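Local coordinates for protein TetR family transcriptional regulator (Mycobacterium smegmatis, PDB 5XS9) that probably acts as a TetR-type transcriptional repressor of biotin metabolism genes, binding operator DNA through an N-terminal helix-turn-helix domain, at residues T13-L24 and S88-V96; I58-T66 and E77-L86. All coordinates share one frame; numbering follows the deposited sequence.

Contact 1: T13-L24 and S88-V96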
loop_
_atom_site.group_PDB
_atom_site.type_symbol
_atom_site.label_atom_id
_atom_site.label_comp_id
_atom_site.label_asym_id
_atom_site.label_seq_id
_atom_site.Cartn_x
_atom_site.Cartn_y
_atom_site.Cartn_z
ATOM N N THR A 13 -13.964 4.411 15.772
ATOM C CA THR A 13 -13.974 4.991 14.430
ATOM C C THR A 13 -13.874 6.506 14.477
ATOM O O THR A 13 -13.166 7.146 13.679
ATOM C CB THR A 13 -15.222 4.481 13.621
ATOM O OG1 THR A 13 -15.078 3.071 13.515
ATOM C CG2 THR A 13 -15.319 5.081 12.265
ATOM N N LYS A 14 -14.520 7.088 15.456
ATOM C CA LYS A 14 -14.403 8.533 15.675
ATOM C C LYS A 14 -12.980 8.976 16.107
ATOM O O LYS A 14 -12.477 9.990 15.668
ATOM C CB LYS A 14 -15.446 8.938 16.735
ATOM C CG LYS A 14 -15.607 10.434 16.935
ATOM C CD LYS A 14 -16.797 10.702 17.851
ATOM C CE LYS A 14 -16.630 11.988 18.638
ATOM N NZ LYS A 14 -16.217 13.108 17.754
ATOM N N ILE A 15 -12.313 8.187 16.930
ATOM C CA ILE A 15 -10.928 8.491 17.279
ATOM C C ILE A 15 -10.058 8.460 15.997
ATOM O O ILE A 15 -9.208 9.331 15.758
ATOM C CB ILE A 15 -10.397 7.490 18.328
ATOM C CG1 ILE A 15 -11.114 7.728 19.663
ATOM C CG2 ILE A 15 -8.896 7.633 18.544
ATOM C CD1 ILE A 15 -11.050 6.573 20.631
ATOM N N LEU A 16 -10.270 7.432 15.194
ATOM C CA LEU A 16 -9.584 7.288 13.928
ATOM C C LEU A 16 -9.814 8.484 13.071
ATOM O O LEU A 16 -8.852 9.076 12.602
ATOM C CB LEU A 16 -10.023 6.002 13.215
ATOM C CG LEU A 16 -9.460 5.899 11.785
ATOM C CD1 LEU A 16 -8.023 5.430 11.814
ATOM C CD2 LEU A 16 -10.294 4.922 11.015
ATOM N N ASP A 17 -11.081 8.837 12.850
ATOM C CA ASP A 17 -11.410 10.016 12.025
ATOM C C ASP A 17 -10.796 11.283 12.552
ATOM O O ASP A 17 -10.135 11.984 11.822
ATOM C CB ASP A 17 -12.956 10.158 11.834
ATOM C CG ASP A 17 -13.517 9.048 10.942
ATOM O OD1 ASP A 17 -12.733 8.604 10.091
ATOM O OD2 ASP A 17 -14.676 8.579 11.064
ATOM N N ASP A 18 -11.013 11.557 13.824
ATOM C CA ASP A 18 -10.509 12.799 14.459
ATOM C C ASP A 18 -9.002 12.867 14.647
ATOM O O ASP A 18 -8.404 13.939 14.556
ATOM C CB ASP A 18 -11.193 12.996 15.827
ATOM C CG ASP A 18 -12.681 13.243 15.710
ATOM O OD1 ASP A 18 -13.185 13.553 14.632
ATOM O OD2 ASP A 18 -13.374 13.075 16.720
ATOM N N HIS A 19 -8.361 11.740 14.909
ATOM C CA HIS A 19 -6.979 11.809 15.355
ATOM C C HIS A 19 -5.996 10.962 14.626
ATOM O O HIS A 19 -4.824 11.096 14.898
ATOM C CB HIS A 19 -6.912 11.447 16.854
ATOM C CG HIS A 19 -7.691 12.381 17.715
ATOM N ND1 HIS A 19 -7.379 13.719 17.818
ATOM C CD2 HIS A 19 -8.797 12.188 18.471
ATOM C CE1 HIS A 19 -8.251 14.308 18.612
ATOM N NE2 HIS A 19 -9.129 13.405 19.007
ATOM N N GLY A 20 -6.440 10.057 13.750
ATOM C CA GLY A 20 -5.532 9.244 13.008
ATOM C C GLY A 20 -5.270 7.893 13.628
ATOM O O GLY A 20 -5.505 7.651 14.804
ATOM N N ILE A 21 -4.743 7.019 12.805
ATOM C CA ILE A 21 -4.559 5.625 13.205
ATOM C C ILE A 21 -3.605 5.460 14.383
ATOM O O ILE A 21 -3.834 4.591 15.247
ATOM C CB ILE A 21 -4.129 4.764 12.015
ATOM C CG1 ILE A 21 -4.294 3.276 12.333
ATOM C CG2 ILE A 21 -2.711 5.165 11.519
ATOM C CD1 ILE A 21 -3.993 2.363 11.159
ATOM N N ALA A 22 -2.583 6.311 14.479
ATOM C CA ALA A 22 -1.627 6.168 15.594
ATOM C C ALA A 22 -2.282 6.383 17.000
ATOM O O ALA A 22 -1.921 5.727 17.960
ATOM C CB ALA A 22 -0.409 7.090 15.375
ATOM N N ASP A 23 -3.287 7.242 17.075
ATOM C CA ASP A 23 -4.008 7.532 18.304
ATOM C C ASP A 23 -5.104 6.543 18.625
ATOM O O ASP A 23 -5.686 6.647 19.673
ATOM C CB ASP A 23 -4.656 8.921 18.200
ATOM C CG ASP A 23 -3.678 10.052 18.500
ATOM O OD1 ASP A 23 -4.150 11.178 18.754
ATOM O OD2 ASP A 23 -2.455 9.796 18.504
ATOM N N LEU A 24 -5.436 5.619 17.719
ATOM C CA LEU A 24 -6.422 4.587 18.025
ATOM C C LEU A 24 -5.758 3.453 18.772
ATOM O O LEU A 24 -5.219 2.541 18.161
ATOM C CB LEU A 24 -7.071 4.031 16.788
ATOM C CG LEU A 24 -8.095 2.934 16.989
ATOM C CD1 LEU A 24 -9.218 3.383 17.920
ATOM C CD2 LEU A 24 -8.638 2.587 15.623
ATOM N N SER A 88 -13.206 7.627 3.056
ATOM C CA SER A 88 -14.223 8.196 3.950
ATOM C C SER A 88 -13.739 8.313 5.353
ATOM O O SER A 88 -14.422 8.931 6.118
ATOM C CB SER A 88 -15.503 7.290 3.953
ATOM O OG SER A 88 -16.056 7.430 2.700
ATOM N N HIS A 89 -12.645 7.624 5.736
ATOM C CA HIS A 89 -12.080 7.736 7.050
ATOM C C HIS A 89 -10.612 8.028 7.001
ATOM O O HIS A 89 -9.932 7.512 6.133
ATOM C CB HIS A 89 -12.312 6.445 7.802
ATOM C CG HIS A 89 -13.759 6.096 7.882
ATOM N ND1 HIS A 89 -14.599 6.639 8.831
ATOM C CD2 HIS A 89 -14.546 5.369 7.046
ATOM C CE1 HIS A 89 -15.834 6.218 8.619
ATOM N NE2 HIS A 89 -15.831 5.471 7.525
ATOM N N THR A 90 -10.139 8.886 7.918
ATOM C CA THR A 90 -8.727 9.137 8.114
ATOM C C THR A 90 -7.916 7.804 8.294
ATOM O O THR A 90 -8.251 6.919 9.087
ATOM C CB THR A 90 -8.498 9.972 9.374
ATOM O OG1 THR A 90 -9.370 11.111 9.354
ATOM C CG2 THR A 90 -6.972 10.480 9.502
ATOM N N ASP A 91 -6.884 7.671 7.487
ATOM C CA ASP A 91 -5.954 6.518 7.504
ATOM C C ASP A 91 -6.689 5.195 7.167
ATOM O O ASP A 91 -6.224 4.106 7.446
ATOM C CB ASP A 91 -5.217 6.448 8.769
ATOM C CG ASP A 91 -4.293 7.653 8.989
ATOM O OD1 ASP A 91 -3.636 8.177 8.060
ATOM O OD2 ASP A 91 -4.178 7.989 10.140
ATOM N N GLY A 92 -7.815 5.317 6.487
ATOM C CA GLY A 92 -8.672 4.139 6.230
ATOM C C GLY A 92 -8.024 3.087 5.342
ATOM O O GLY A 92 -8.114 1.898 5.636
ATOM N N ALA A 93 -7.334 3.530 4.281
ATOM C CA ALA A 93 -6.688 2.596 3.452
ATOM C C ALA A 93 -5.577 1.864 4.217
ATOM O O ALA A 93 -5.427 0.682 4.052
ATOM C CB ALA A 93 -6.170 3.250 2.164
ATOM N N GLU A 94 -4.813 2.569 5.033
ATOM C CA GLU A 94 -3.740 1.943 5.829
ATOM C C GLU A 94 -4.303 0.947 6.842
ATOM O O GLU A 94 -3.739 -0.115 7.074
ATOM C CB GLU A 94 -2.950 3.008 6.603
ATOM C CG GLU A 94 -1.768 2.458 7.350
ATOM C CD GLU A 94 -1.084 3.524 8.243
ATOM O OE1 GLU A 94 -1.238 4.726 7.959
ATOM O OE2 GLU A 94 -0.426 3.151 9.241
ATOM N N LEU A 95 -5.397 1.321 7.456
ATOM C CA LEU A 95 -6.005 0.493 8.501
ATOM C C LEU A 95 -6.556 -0.774 7.841
ATOM O O LEU A 95 -6.321 -1.875 8.346
ATOM C CB LEU A 95 -7.111 1.286 9.216
ATOM C CG LEU A 95 -7.685 0.674 10.520
ATOM C CD1 LEU A 95 -8.221 1.714 11.443
ATOM C CD2 LEU A 95 -8.784 -0.275 10.111
ATOM N N VAL A 96 -7.246 -0.649 6.705
ATOM C CA VAL A 96 -7.763 -1.856 5.970
ATOM C C VAL A 96 -6.643 -2.719 5.428
ATOM O O VAL A 96 -6.723 -3.958 5.545
ATOM C CB VAL A 96 -8.793 -1.530 4.923
ATOM C CG1 VAL A 96 -9.170 -2.744 4.137
ATOM C CG2 VAL A 96 -10.011 -0.905 5.643
#
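The N-H on His-89 ND1 is shared by both carboxylate oxygens of Asp-17, 3.0 Å from OD1 and 3.0 Å from OD2. Each oxygen uses its syn lone pair, and with carboxylate and imidazole only 13° apart the fork is nearly flat, which fixes the rotation of the ring. OD1 takes a further, weak bond from Thr-90 N. The hydroxyl of the same residue, Thr-90 OG1, donates to Asp-17 O at 2.7 Å, in the carbonyl plane and on a lone pair, near the end of helix 5-19. Where the chain turns out of that helix at Gly-20, Ile-21 N donates almost straight (172°) to Asp-91 OD2 at 2.9 Å, on the anti lone pair. Beside these bonds the contact is apolar. Ile-21 swings CG1 away from its own amide nitrogen (chi1 -165°), which carries CD1 across to Leu-95 CB at 3.8 Å, while Leu-16 CD1 meets Leu-95 CD1 at 3.7 Å. Thr-13 brings its CG2 methyl obliquely to the His-89 ring, 3.8 Å from His-89 ND1. This is the interdomain seam of a TetR-family regulator, where the first helix of the DNA-binding domain docks on the turn and helix start of the C-terminal domain.

Contact 2: I58-T66 and E77-L86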
loop_
_atom_site.group_PDB
_atom_site.type_symbol
_atom_site.label_atom_id
_atom_site.label_comp_id
_atom_site.label_asym_id
_atom_site.label_seq_id
_atom_site.Cartn_x
_atom_site.Cartn_y
_atom_site.Cartn_z
ATOM N N ILE A 58 -15.866 0.365 8.728
ATOM C CA ILE A 58 -15.446 1.242 7.604
ATOM C C ILE A 58 -15.903 0.664 6.250
ATOM O O ILE A 58 -16.250 1.391 5.339
ATOM C CB ILE A 58 -13.867 1.388 7.624
ATOM C CG1 ILE A 58 -13.443 2.383 8.685
ATOM C CG2 ILE A 58 -13.231 1.856 6.341
ATOM C CD1 ILE A 58 -11.939 2.304 8.935
ATOM N N LEU A 59 -15.854 -0.631 6.111
ATOM C CA LEU A 59 -16.131 -1.304 4.848
ATOM C C LEU A 59 -17.601 -1.785 4.724
ATOM O O LEU A 59 -17.965 -2.384 3.702
ATOM C CB LEU A 59 -15.214 -2.569 4.752
ATOM C CG LEU A 59 -13.727 -2.322 4.555
ATOM C CD1 LEU A 59 -12.944 -3.612 4.636
ATOM C CD2 LEU A 59 -13.460 -1.592 3.254
ATOM N N ARG A 60 -18.407 -1.586 5.766
ATOM C CA ARG A 60 -19.872 -1.723 5.688
ATOM C C ARG A 60 -20.462 -1.202 4.356
ATOM O O ARG A 60 -21.105 -1.947 3.660
ATOM C CB ARG A 60 -20.471 -0.966 6.864
ATOM C CG ARG A 60 -21.984 -0.955 7.026
ATOM C CD ARG A 60 -22.334 -0.340 8.385
ATOM N NE ARG A 60 -21.407 0.751 8.754
ATOM C CZ ARG A 60 -21.554 2.057 8.492
ATOM N NH1 ARG A 60 -22.633 2.531 7.853
ATOM N NH2 ARG A 60 -20.600 2.908 8.884
ATOM N N THR A 61 -20.185 0.037 3.963
ATOM C CA THR A 61 -20.739 0.520 2.711
ATOM C C THR A 61 -20.082 -0.054 1.445
ATOM O O THR A 61 -20.692 0.033 0.405
ATOM C CB THR A 61 -20.702 2.051 2.564
ATOM O OG1 THR A 61 -19.331 2.514 2.410
ATOM C CG2 THR A 61 -21.434 2.697 3.718
ATOM N N ALA A 62 -18.881 -0.622 1.540
ATOM C CA ALA A 62 -18.152 -1.081 0.381
ATOM C C ALA A 62 -18.789 -2.263 -0.368
ATOM O O ALA A 62 -18.544 -2.467 -1.528
ATOM C CB ALA A 62 -16.722 -1.445 0.767
ATOM N N ARG A 63 -19.587 -3.060 0.292
ATOM C CA ARG A 63 -20.131 -4.229 -0.401
ATOM C C ARG A 63 -21.338 -3.807 -1.251
ATOM O O ARG A 63 -22.198 -3.125 -0.783
ATOM C CB ARG A 63 -20.412 -5.369 0.548
ATOM C CG ARG A 63 -20.884 -4.981 1.943
ATOM C CD ARG A 63 -20.339 -5.951 2.977
ATOM N NE ARG A 63 -21.155 -5.846 4.165
ATOM C CZ ARG A 63 -21.307 -6.783 5.094
ATOM N NH1 ARG A 63 -20.677 -7.961 5.015
ATOM N NH2 ARG A 63 -22.112 -6.524 6.125
ATOM N N THR A 64 -21.369 -4.161 -2.515
ATOM C CA THR A 64 -22.548 -3.880 -3.335
ATOM C C THR A 64 -22.826 -5.103 -4.142
ATOM O O THR A 64 -21.887 -5.880 -4.442
ATOM C CB THR A 64 -22.357 -2.591 -4.161
ATOM O OG1 THR A 64 -23.590 -2.273 -4.841
ATOM C CG2 THR A 64 -21.130 -2.721 -5.101
ATOM N N ASP A 65 -24.104 -5.322 -4.465
ATOM C CA ASP A 65 -24.461 -6.476 -5.262
ATOM C C ASP A 65 -24.225 -6.140 -6.744
ATOM O O ASP A 65 -24.793 -5.204 -7.298
ATOM C CB ASP A 65 -25.930 -6.842 -5.000
ATOM C CG ASP A 65 -26.386 -8.101 -5.785
ATOM O OD1 ASP A 65 -25.563 -8.858 -6.413
ATOM O OD2 ASP A 65 -27.604 -8.330 -5.747
ATOM N N THR A 66 -23.333 -6.865 -7.362
ATOM C CA THR A 66 -22.939 -6.593 -8.731
ATOM C C THR A 66 -23.433 -7.702 -9.672
ATOM O O THR A 66 -23.172 -7.590 -10.850
ATOM C CB THR A 66 -21.400 -6.482 -8.865
ATOM O OG1 THR A 66 -20.798 -7.727 -8.480
ATOM C CG2 THR A 66 -20.857 -5.306 -8.040
ATOM N N GLU A 77 -17.130 -1.776 -10.266
ATOM C CA GLU A 77 -18.099 -1.336 -9.262
ATOM C C GLU A 77 -17.602 -1.663 -7.897
ATOM O O GLU A 77 -17.560 -0.802 -6.986
ATOM C CB GLU A 77 -19.519 -1.940 -9.556
ATOM C CG GLU A 77 -20.650 -1.329 -8.785
ATOM C CD GLU A 77 -21.102 0.065 -9.305
ATOM O OE1 GLU A 77 -20.663 0.539 -10.371
ATOM O OE2 GLU A 77 -21.943 0.687 -8.631
ATOM N N SER A 78 -17.076 -2.886 -7.703
ATOM C CA SER A 78 -16.513 -3.250 -6.424
ATOM C C SER A 78 -15.321 -2.434 -5.964
ATOM O O SER A 78 -15.178 -2.101 -4.783
ATOM C CB SER A 78 -16.161 -4.749 -6.350
ATOM O OG SER A 78 -17.407 -5.464 -6.343
ATOM N N CYS A 79 -14.419 -2.144 -6.878
ATOM C CA CYS A 79 -13.201 -1.440 -6.514
ATOM C C CYS A 79 -13.515 0.028 -6.224
ATOM O O CYS A 79 -12.928 0.581 -5.343
ATOM C CB CYS A 79 -12.228 -1.541 -7.706
ATOM S SG CYS A 79 -11.502 -3.258 -7.738
ATOM N N ARG A 80 -14.393 0.653 -7.022
ATOM C CA ARG A 80 -14.783 2.044 -6.739
ATOM C C ARG A 80 -15.425 2.125 -5.381
ATOM O O ARG A 80 -15.100 3.022 -4.584
ATOM C CB ARG A 80 -15.759 2.619 -7.767
ATOM C CG ARG A 80 -15.214 2.952 -9.129
ATOM C CD ARG A 80 -16.275 3.706 -9.942
ATOM N NE ARG A 80 -17.422 2.861 -10.312
ATOM C CZ ARG A 80 -17.634 2.294 -11.517
ATOM N NH1 ARG A 80 -16.773 2.449 -12.560
ATOM N NH2 ARG A 80 -18.718 1.505 -11.682
ATOM N N ALA A 81 -16.292 1.166 -5.054
ATOM C CA ALA A 81 -16.991 1.253 -3.744
ATOM C C ALA A 81 -15.996 1.052 -2.648
ATOM O O ALA A 81 -16.070 1.695 -1.591
ATOM C CB ALA A 81 -18.108 0.227 -3.627
ATOM N N LEU A 82 -15.009 0.178 -2.885
ATOM C CA LEU A 82 -14.003 -0.051 -1.889
ATOM C C LEU A 82 -13.115 1.199 -1.661
ATOM O O LEU A 82 -12.880 1.607 -0.529
ATOM C CB LEU A 82 -13.169 -1.301 -2.257
ATOM C CG LEU A 82 -11.931 -1.486 -1.421
ATOM C CD1 LEU A 82 -12.191 -1.766 0.049
ATOM C CD2 LEU A 82 -11.102 -2.613 -1.999
ATOM N N ARG A 83 -12.607 1.793 -2.743
ATOM C CA ARG A 83 -11.803 2.990 -2.579
ATOM C C ARG A 83 -12.579 4.124 -1.849
ATOM O O ARG A 83 -12.062 4.816 -0.973
ATOM C CB ARG A 83 -11.360 3.469 -3.942
ATOM C CG ARG A 83 -10.749 4.877 -3.901
ATOM C CD ARG A 83 -10.033 5.110 -5.165
ATOM N NE ARG A 83 -9.689 6.506 -5.322
ATOM C CZ ARG A 83 -10.391 7.407 -5.986
ATOM N NH1 ARG A 83 -11.510 7.094 -6.588
ATOM N NH2 ARG A 83 -9.951 8.655 -6.056
ATOM N N ASP A 84 -13.829 4.314 -2.243
ATOM C CA ASP A 84 -14.660 5.364 -1.624
ATOM C C ASP A 84 -14.820 5.117 -0.111
ATOM O O ASP A 84 -14.647 6.047 0.717
ATOM C CB ASP A 84 -16.010 5.519 -2.361
ATOM C CG ASP A 84 -15.877 6.336 -3.716
ATOM O OD1 ASP A 84 -14.871 7.092 -4.062
ATOM O OD2 ASP A 84 -16.856 6.213 -4.462
ATOM N N ALA A 85 -15.020 3.870 0.284
ATOM C CA ALA A 85 -15.085 3.579 1.715
ATOM C C ALA A 85 -13.780 3.855 2.433
ATOM O O ALA A 85 -13.773 4.432 3.534
ATOM C CB ALA A 85 -15.585 2.185 1.972
ATOM N N LEU A 86 -12.640 3.547 1.812
ATOM C CA LEU A 86 -11.395 3.802 2.451
ATOM C C LEU A 86 -11.141 5.311 2.597
ATOM O O LEU A 86 -10.606 5.782 3.611
ATOM C CB LEU A 86 -10.207 3.179 1.683
ATOM C CG LEU A 86 -10.282 1.673 1.423
ATOM C CD1 LEU A 86 -9.241 1.223 0.389
ATOM C CD2 LEU A 86 -10.195 0.899 2.740
HETATM O O HOH W 1 -18.375 2.920 -0.817
HETATM O O HOH W 2 -16.530 -3.559 -2.890
HETATM O O HOH W 3 -18.417 -5.306 -3.713
HETATM O O HOH W 4 -18.429 -7.516 -7.736
#
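The chain leaving helix 47-58 runs antiparallel to helix 71-87, coming nearest where the CA atoms of Ala-62 and Leu-82 are 4.8 Å apart, and no direct hydrogen bond joins the two. Small residues make the close approach possible. Ala-85 CB sits 3.5 Å from Ile-58 O and also touches Thr-61 OG1 and Ala-62 CB, while Ala-81 CB comes within 3.4 Å of Ala-62 O. Deeper in, Leu-59 pushes CD2 against Leu-82 CD1, a tight 3.5 Å pair, and touches Leu-86 CD2 as well; Val-96 and Val-107 also pack on Leu-59, and Ile-137 and Val-140 on Leu-82. In this TetR-type all-helical fold, 58-66 carries the chain onward from helix 47-58, which links the DNA-binding and C-terminal parts, and is laid against the helix it leads to. Toward its far end Thr-64 and Thr-66 turn methyls to the helix. The side chains of Thr-64 and Glu-77 cross at about a right angle, Thr-64 CG2 against Glu-77 CG at 4.0 Å, and Thr-66 CG2 is 3.9 Å from Glu-77 CB. Water does the polar bridging. One molecule donates both to Ala-62 O and to Ser-78 O, 2.7 Å from each; another links Ser-78 OG with Thr-66 OG1. A third sits 2.7 Å from Ala-81 O, to which it donates, and reaches Thr-61 OG1 only weakly. Beyond them, Thr-64 O takes a hydrogen bond from Gln-114 of helix 106-122.

Overall arrangement
Contact 2 is nested along the chain inside the loop that contact 1 closes, and their centres lie about 17 Å apart. They meet directly at two places. Ile-58, which opens the 58-66 segment, packs its CG1 3.6 Å from His-89 CD2 and its CD1 3.7 Å from Leu-16 CD2; Leu-86, at the other segment's end, puts CD2 3.4 Å from Val-96 CG2. Helix 71-87 leads through the turn at 88-91 into helix 92-101, carrying the chain from one contact to the other. Ile-58 thus stands where the noncovalent seam of contact 1 and the covalent connection of contact 2 converge.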